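Local coordinates for amino acid ABC transporter, periplasmic amino acid-binding protein, putative (PDB 4I62), which probably serves as the extracellular substrate-binding component of an amino acid ABC importer, and holds L-arginine in its pocket, at residues N92-V97 with S107-T112. Residues are numbered along the deposited sequence; the frame is centred on the assembly and turned at random.
Sequences NVLASV and SGVSKT. With ARG (arginine), chain B.
Loop 107-112, which follows strand 104-105, lines the arginine pocket of this type II periplasmic-binding-protein fold and is backed by helix 90-98 through Leu94 and Val93. Leu94 and Val109 meet tip to tip: Leu94 CD2 lies 4.2 Å from Val109 CG1, the methyl that a chi1 of 179° places opposite the backbone N of Val109. One helix residue earlier, Val93 brings CG1 to within 4.3 Å of Ser107 CB, a loose apolar touch. Leu94 also touches Ala105 and Phe119, and Val109 touches Phe121.

Toward the ligand the loop is polar and reads the bound arginine along its length. Ser107 O accepts from both ligand NE (2.9 Å) and ligand NH1, and NH1 also donates to Ser107 OG, which is hydrogen-bonded to Asn46 N as well. At the amino acid end, the ligand N donates to Gly108 O (2.8 Å) and Ser110 OG, while Ser110 N gives an almost straight bond, 173°, to ligand O. Ser110 OG is also hydrogen-bonded to Asp225 OD1. Glu53 and Glu198 help complete the site. Three backbone groups of one loop thus grip both ends of the ligand, and probably help fix the spacing between its guanidinium and alpha-amino sites, while apolar side chains face the helix.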
# COMPACT_ATOMS: atom_id res chain seq x y z
N ASN A 92 10.74 5.26 -2.68
CA ASN A 92 11.97 5.18 -1.88
C ASN A 92 11.90 4.20 -0.70
O ASN A 92 12.93 3.97 0.00
CB ASN A 92 12.33 6.58 -1.37
CG ASN A 92 12.64 7.56 -2.50
OD1 ASN A 92 12.36 8.77 -2.39
ND2 ASN A 92 13.16 7.06 -3.57
N VAL A 93 10.72 3.64 -0.44
CA VAL A 93 10.51 2.80 0.75
C VAL A 93 11.40 1.55 0.78
O VAL A 93 12.15 1.31 1.76
CB VAL A 93 9.02 2.44 0.88
CG1 VAL A 93 8.79 1.28 1.83
CG2 VAL A 93 8.24 3.63 1.33
N LEU A 94 11.37 0.76 -0.29
CA LEU A 94 12.18 -0.44 -0.29
C LEU A 94 13.68 -0.14 -0.30
O LEU A 94 14.46 -0.80 0.41
CB LEU A 94 11.77 -1.38 -1.42
CG LEU A 94 10.40 -2.03 -1.22
CD1 LEU A 94 9.94 -2.77 -2.46
CD2 LEU A 94 10.39 -2.95 0.04
N ALA A 95 14.08 0.87 -1.06
CA ALA A 95 15.49 1.25 -1.09
C ALA A 95 16.01 1.59 0.30
O ALA A 95 17.16 1.29 0.63
CB ALA A 95 15.69 2.41 -2.04
N SER A 96 15.16 2.21 1.11
CA SER A 96 15.58 2.61 2.45
C SER A 96 15.82 1.41 3.34
O SER A 96 16.71 1.43 4.20
CB SER A 96 14.55 3.54 3.07
OG SER A 96 14.47 4.71 2.29
N VAL A 97 15.06 0.35 3.15
CA VAL A 97 15.32 -0.88 3.89
C VAL A 97 16.61 -1.52 3.40
O VAL A 97 17.46 -1.97 4.20
CB VAL A 97 14.13 -1.84 3.72
CG1 VAL A 97 14.49 -3.23 4.32
CG2 VAL A 97 12.91 -1.26 4.43
N SER A 107 4.02 -0.99 4.46
CA SER A 107 3.53 0.09 3.63
C SER A 107 2.66 -0.46 2.50
O SER A 107 2.75 0.02 1.35
CB SER A 107 4.71 0.91 3.06
OG SER A 107 4.31 2.17 2.51
N GLY A 108 1.87 -1.48 2.81
CA GLY A 108 1.06 -2.12 1.78
C GLY A 108 1.91 -2.73 0.68
O GLY A 108 1.53 -2.69 -0.49
N VAL A 109 3.04 -3.31 1.05
CA VAL A 109 4.03 -3.81 0.09
C VAL A 109 3.67 -5.21 -0.43
O VAL A 109 3.58 -6.17 0.37
CB VAL A 109 5.45 -3.85 0.70
CG1 VAL A 109 6.46 -4.39 -0.30
CG2 VAL A 109 5.86 -2.50 1.20
N SER A 110 3.47 -5.34 -1.73
CA SER A 110 3.22 -6.62 -2.33
C SER A 110 4.49 -7.44 -2.47
O SER A 110 5.55 -6.96 -2.89
CB SER A 110 2.69 -6.39 -3.75
OG SER A 110 1.48 -5.64 -3.76
N LYS A 111 4.38 -8.75 -2.19
CA LYS A 111 5.49 -9.65 -2.55
C LYS A 111 5.60 -9.83 -4.05
O LYS A 111 4.59 -9.96 -4.77
CB LYS A 111 5.29 -11.05 -2.01
CG LYS A 111 5.26 -11.04 -0.58
CD LYS A 111 5.11 -12.45 -0.01
CE LYS A 111 6.20 -13.38 -0.46
NZ LYS A 111 5.95 -14.79 0.04
N THR A 112 6.81 -9.82 -4.56
CA THR A 112 7.04 -10.21 -5.95
C THR A 112 8.30 -11.04 -6.01
O THR A 112 9.12 -11.00 -5.09
CB THR A 112 7.21 -9.01 -6.87
OG1 THR A 112 8.44 -8.37 -6.58
CG2 THR A 112 6.06 -8.01 -6.77
N ARG B . 0.99 -2.93 -3.24
CA ARG B . 1.72 -2.06 -4.20
C ARG B . 3.21 -2.39 -4.24
O ARG B . 3.71 -3.02 -3.29
CB ARG B . 1.45 -0.59 -3.92
CG ARG B . 1.79 -0.18 -2.48
CD ARG B . 1.79 1.33 -2.31
NE ARG B . 1.81 1.67 -0.90
CZ ARG B . 1.85 2.89 -0.41
NH1 ARG B . 1.87 3.07 0.90
NH2 ARG B . 1.87 3.93 -1.24
OXT ARG B . 3.87 -1.96 -5.24